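Local coordinates for protein EXOU (Pseudomonas aeruginosa, PDB 4AKX) that is a type III secretion toxin that forms a complex with the chaperone SpcU and probably acts as a patatin-like phospholipase, at residues 256-269 with 320-332. Numbering follows the deposited sequence.
Sequences NITGTAMFEGRPQL and VMINVPVPEMIDK
Val324 sets its two methyl groups against the face of the hairpin formed by strands 254-263 and 266-273. CG1, anti to the backbone N (chi1 -171°), lies between the side chains of Leu269 and Thr258, 4.1 Å from Leu269 CD2. The other methyl rests over the strand itself, with Val324 CG2 4.0 Å from Gly259 CA and beside CG2 of Thr260. Towards the turn of the hairpin, Met321, a selenomethionine, folds back through its bent chain: CE lies over Thr260, 3.7 Å from Thr260 OG1, and extends to the ring of Pro267. Its selenium approaches that of Met262, another selenomethionine, at 3.8 Å from SE to SE. At the other end the chain returns through the 3-10 turn 326-328, and the side chain of Met329, also a selenomethionine, crosses Thr258, its CG and selenium packed against Thr258 OG1. Glu328 bends at chi2 (-72°), which brings OE1 to 4.0 Å from Leu269 CD1; its OE2 forms a salt bridge with Arg583 of helix 561-591, and Phe588 of that helix touches both Leu269 and Glu328. No hydrogen bond joins the two segments, and van der Waals packing, mostly between side chains, holds the interface, with alternate residues Thr258 and Thr260 facing the loop. Strand 254-263 pairs along its other edge with strand 110-114, which leads into a probable nucleophile elbow that the side chain of Ile322 touches. Here the loop before strand 343-348 covers the edge hairpin of the mixed sheet in a patatin-like phospholipase fold.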
loop_
_atom_site.group_PDB
_atom_site.type_symbol
_atom_site.label_atom_id
_atom_site.label_comp_id
_atom_site.label_asym_id
_atom_site.label_seq_id
_atom_site.Cartn_x
_atom_site.Cartn_y
_atom_site.Cartn_z
ATOM N N ASN B 256 3.230 -44.629 5.529
ATOM C CA ASN B 256 3.475 -43.306 6.053
ATOM C C ASN B 256 2.224 -42.915 6.796
ATOM O O ASN B 256 1.146 -42.806 6.198
ATOM C CB ASN B 256 3.727 -42.282 4.928
ATOM C CG ASN B 256 4.872 -42.681 3.988
ATOM O OD1 ASN B 256 5.995 -42.146 4.082
ATOM N ND2 ASN B 256 4.580 -43.583 3.037
ATOM N N ILE B 257 2.350 -42.718 8.105
ATOM C CA ILE B 257 1.233 -42.215 8.882
ATOM C C ILE B 257 1.559 -40.835 9.399
ATOM O O ILE B 257 2.517 -40.656 10.156
ATOM C CB ILE B 257 0.874 -43.135 10.061
ATOM C CG1 ILE B 257 0.637 -44.562 9.582
ATOM C CG2 ILE B 257 -0.380 -42.636 10.762
ATOM C CD1 ILE B 257 0.266 -45.508 10.698
ATOM N N THR B 258 0.775 -39.856 8.963
ATOM C CA THR B 258 0.971 -38.474 9.405
ATOM C C THR B 258 -0.071 -38.146 10.470
ATOM O O THR B 258 -1.097 -38.836 10.566
ATOM C CB THR B 258 0.973 -37.425 8.226
ATOM O OG1 THR B 258 -0.195 -37.565 7.407
ATOM C CG2 THR B 258 2.198 -37.594 7.335
ATOM N N GLY B 259 0.223 -37.139 11.297
ATOM C CA GLY B 259 -0.686 -36.694 12.350
ATOM C C GLY B 259 -0.280 -35.327 12.853
ATOM O O GLY B 259 0.884 -34.961 12.770
ATOM N N THR B 260 -1.233 -34.570 13.390
ATOM C CA THR B 260 -0.982 -33.185 13.789
ATOM C C THR B 260 -1.324 -32.933 15.260
ATOM O O THR B 260 -2.496 -32.807 15.606
ATOM C CB THR B 260 -1.798 -32.207 12.919
ATOM O OG1 THR B 260 -1.761 -30.897 13.501
ATOM C CG2 THR B 260 -3.254 -32.671 12.805
ATOM N N ALA B 261 -0.314 -32.842 16.123
ATOM C CA ALA B 261 -0.568 -32.691 17.565
ATOM C C ALA B 261 -0.499 -31.247 17.984
ATOM O O ALA B 261 0.480 -30.569 17.691
ATOM C CB ALA B 261 0.412 -33.524 18.386
HETATM N N MSE B 262 -1.543 -30.780 18.671
HETATM C CA MSE B 262 -1.506 -29.490 19.373
HETATM C C MSE B 262 -0.508 -29.558 20.494
HETATM O O MSE B 262 -0.578 -30.449 21.324
HETATM C CB MSE B 262 -2.866 -29.180 20.003
HETATM C CG MSE B 262 -3.973 -29.037 18.963
HETATM SE SE MSE B 262 -4.158 -27.164 18.333
HETATM C CE MSE B 262 -4.687 -26.233 19.991
ATOM N N PHE B 263 0.458 -28.649 20.501
ATOM C CA PHE B 263 1.111 -28.260 21.742
ATOM C C PHE B 263 1.156 -26.752 21.880
ATOM O O PHE B 263 1.506 -26.047 20.932
ATOM C CB PHE B 263 2.524 -28.835 21.886
ATOM C CG PHE B 263 3.150 -28.530 23.227
ATOM C CD1 PHE B 263 3.800 -27.317 23.451
ATOM C CD2 PHE B 263 3.006 -29.410 24.298
ATOM C CE1 PHE B 263 4.325 -27.004 24.705
ATOM C CE2 PHE B 263 3.531 -29.104 25.551
ATOM C CZ PHE B 263 4.190 -27.900 25.754
ATOM N N GLU B 264 0.825 -26.258 23.069
ATOM C CA GLU B 264 0.936 -24.835 23.347
ATOM C C GLU B 264 0.080 -24.082 22.329
ATOM O O GLU B 264 0.536 -23.119 21.702
ATOM C CB GLU B 264 2.407 -24.396 23.254
ATOM C CG GLU B 264 2.665 -22.920 23.531
ATOM C CD GLU B 264 4.144 -22.578 23.581
ATOM O OE1 GLU B 264 4.906 -23.069 22.713
ATOM O OE2 GLU B 264 4.542 -21.813 24.495
ATOM N N GLY B 265 -1.148 -24.560 22.138
ATOM C CA GLY B 265 -2.037 -24.044 21.090
ATOM C C GLY B 265 -1.513 -24.178 19.660
ATOM O O GLY B 265 -2.222 -23.841 18.708
ATOM N N ARG B 266 -0.283 -24.683 19.513
ATOM C CA ARG B 266 0.423 -24.661 18.239
ATOM C C ARG B 266 0.535 -26.050 17.642
ATOM O O ARG B 266 1.323 -26.865 18.104
ATOM C CB ARG B 266 1.810 -24.056 18.416
ATOM C CG ARG B 266 1.809 -22.537 18.473
ATOM C CD ARG B 266 3.221 -21.968 18.509
ATOM N NE ARG B 266 4.024 -22.417 17.370
ATOM C CZ ARG B 266 5.244 -21.964 17.082
ATOM N NH1 ARG B 266 5.813 -21.041 17.851
ATOM N NH2 ARG B 266 5.897 -22.425 16.019
ATOM N N PRO B 267 -0.241 -26.315 16.583
ATOM C CA PRO B 267 -0.255 -27.635 15.950
ATOM C C PRO B 267 1.108 -27.970 15.424
ATOM O O PRO B 267 1.808 -27.092 14.958
ATOM C CB PRO B 267 -1.224 -27.471 14.780
ATOM C CG PRO B 267 -1.252 -26.018 14.511
ATOM C CD PRO B 267 -0.962 -25.303 15.798
ATOM N N GLN B 268 1.494 -29.232 15.520
ATOM C CA GLN B 268 2.810 -29.650 15.092
ATOM C C GLN B 268 2.638 -30.819 14.165
ATOM O O GLN B 268 1.768 -31.663 14.391
ATOM C CB GLN B 268 3.623 -30.068 16.299
ATOM C CG GLN B 268 3.544 -29.077 17.442
ATOM C CD GLN B 268 4.621 -28.030 17.365
ATOM O OE1 GLN B 268 5.535 -28.124 16.547
ATOM N NE2 GLN B 268 4.533 -27.036 18.221
ATOM N N LEU B 269 3.431 -30.863 13.100
ATOM C CA LEU B 269 3.452 -32.044 12.248
ATOM C C LEU B 269 4.286 -33.141 12.880
ATOM O O LEU B 269 5.344 -32.868 13.467
ATOM C CB LEU B 269 4.007 -31.710 10.880
ATOM C CG LEU B 269 3.083 -30.829 10.071
ATOM C CD1 LEU B 269 3.879 -30.088 9.014
ATOM C CD2 LEU B 269 1.965 -31.661 9.462
ATOM N N VAL B 320 -11.263 -27.301 8.797
ATOM C CA VAL B 320 -11.001 -27.396 10.257
ATOM C C VAL B 320 -9.524 -27.737 10.556
ATOM O O VAL B 320 -8.651 -27.514 9.706
ATOM C CB VAL B 320 -11.966 -28.411 10.967
ATOM C CG1 VAL B 320 -13.402 -27.897 10.932
ATOM C CG2 VAL B 320 -11.872 -29.814 10.337
HETATM N N MSE B 321 -9.253 -28.276 11.754
HETATM C CA MSE B 321 -7.871 -28.471 12.224
HETATM C C MSE B 321 -7.423 -29.917 12.252
HETATM O O MSE B 321 -6.234 -30.202 12.065
HETATM C CB MSE B 321 -7.689 -27.823 13.596
HETATM C CG MSE B 321 -7.951 -28.803 14.736
HETATM SE SE MSE B 321 -6.331 -29.017 15.841
HETATM C CE MSE B 321 -4.965 -29.333 14.450
ATOM N N ILE B 322 -8.359 -30.840 12.501
ATOM C CA ILE B 322 -8.043 -32.281 12.531
ATOM C C ILE B 322 -7.374 -32.720 11.229
ATOM O O ILE B 322 -6.671 -33.738 11.178
ATOM C CB ILE B 322 -9.289 -33.168 12.838
ATOM C CG1 ILE B 322 -8.874 -34.649 12.960
ATOM C CG2 ILE B 322 -10.390 -32.953 11.799
ATOM C CD1 ILE B 322 -10.013 -35.624 13.192
ATOM N N ASN B 323 -7.581 -31.929 10.184
ATOM C CA ASN B 323 -6.929 -32.171 8.921
ATOM C C ASN B 323 -5.443 -31.852 8.948
ATOM O O ASN B 323 -5.033 -30.731 9.267
ATOM C CB ASN B 323 -7.619 -31.400 7.797
ATOM C CG ASN B 323 -8.695 -32.218 7.108
ATOM O OD1 ASN B 323 -9.093 -33.281 7.599
ATOM N ND2 ASN B 323 -9.166 -31.731 5.958
ATOM N N VAL B 324 -4.643 -32.877 8.667
ATOM C CA VAL B 324 -3.312 -32.692 8.124
ATOM C C VAL B 324 -3.527 -32.243 6.683
ATOM O O VAL B 324 -4.052 -33.005 5.872
ATOM C CB VAL B 324 -2.538 -34.031 8.109
ATOM C CG1 VAL B 324 -1.078 -33.818 7.756
ATOM C CG2 VAL B 324 -2.666 -34.738 9.450
ATOM N N PRO B 325 -3.160 -30.995 6.361
ATOM C CA PRO B 325 -3.337 -30.525 4.973
ATOM C C PRO B 325 -2.807 -31.548 3.942
ATOM O O PRO B 325 -1.691 -32.060 4.085
ATOM C CB PRO B 325 -2.509 -29.241 4.934
ATOM C CG PRO B 325 -2.425 -28.796 6.358
ATOM C CD PRO B 325 -2.413 -30.035 7.191
ATOM N N VAL B 326 -3.595 -31.853 2.920
ATOM C CA VAL B 326 -3.237 -32.943 2.003
ATOM C C VAL B 326 -1.740 -33.002 1.656
ATOM O O VAL B 326 -1.108 -34.050 1.813
ATOM C CB VAL B 326 -4.012 -32.889 0.677
ATOM C CG1 VAL B 326 -3.989 -34.262 0.024
ATOM C CG2 VAL B 326 -5.440 -32.393 0.880
ATOM N N PRO B 327 -1.172 -31.875 1.165
ATOM C CA PRO B 327 0.181 -31.882 0.583
ATOM C C PRO B 327 1.321 -32.157 1.578
ATOM O O PRO B 327 2.471 -32.323 1.156
ATOM C CB PRO B 327 0.310 -30.475 -0.001
ATOM C CG PRO B 327 -0.603 -29.638 0.837
ATOM C CD PRO B 327 -1.772 -30.523 1.134
ATOM N N GLU B 328 1.006 -32.205 2.871
ATOM C CA GLU B 328 1.998 -32.524 3.880
ATOM C C GLU B 328 2.226 -34.025 4.012
ATOM O O GLU B 328 2.985 -34.469 4.876
ATOM C CB GLU B 328 1.585 -31.960 5.227
ATOM C CG GLU B 328 1.242 -30.491 5.204
ATOM C CD GLU B 328 2.462 -29.604 5.022
ATOM O OE1 GLU B 328 3.598 -30.139 5.038
ATOM O OE2 GLU B 328 2.285 -28.369 4.863
HETATM N N MSE B 329 1.547 -34.811 3.187
HETATM C CA MSE B 329 1.719 -36.254 3.218
HETATM C C MSE B 329 2.395 -36.668 1.961
HETATM O O MSE B 329 3.318 -37.472 1.982
HETATM C CB MSE B 329 0.386 -36.959 3.324
HETATM C CG MSE B 329 -0.326 -36.586 4.614
HETATM SE SE MSE B 329 -2.136 -37.370 4.558
HETATM C CE MSE B 329 -3.233 -35.950 5.376
ATOM N N ILE B 330 1.952 -36.109 0.845
ATOM C CA ILE B 330 2.595 -36.373 -0.422
ATOM C C ILE B 330 4.043 -35.926 -0.349
ATOM O O ILE B 330 4.355 -34.888 0.252
ATOM C CB ILE B 330 1.858 -35.683 -1.575
ATOM C CG1 ILE B 330 0.701 -36.566 -2.037
ATOM C CG2 ILE B 330 2.805 -35.396 -2.734
ATOM C CD1 ILE B 330 -0.618 -35.837 -2.105
ATOM N N ASP B 331 4.924 -36.727 -0.946
ATOM C CA ASP B 331 6.366 -36.585 -0.741
ATOM C C ASP B 331 7.068 -35.599 -1.666
ATOM O O ASP B 331 6.797 -35.543 -2.865
ATOM C CB ASP B 331 7.045 -37.946 -0.812
ATOM C CG ASP B 331 7.016 -38.664 0.508
ATOM O OD1 ASP B 331 7.483 -38.082 1.514
ATOM O OD2 ASP B 331 6.510 -39.802 0.547
ATOM N N LYS B 332 7.977 -34.822 -1.094
ATOM C CA LYS B 332 8.883 -34.014 -1.892
ATOM C C LYS B 332 9.984 -34.920 -2.425
ATOM O O LYS B 332 10.618 -35.645 -1.663
ATOM C CB LYS B 332 9.468 -32.860 -1.058
ATOM C CG LYS B 332 10.138 -31.763 -1.884
ATOM C CD LYS B 332 10.127 -30.418 -1.164
ATOM C CE LYS B 332 11.230 -29.500 -1.672
ATOM N NZ LYS B 332 11.476 -28.381 -0.719
#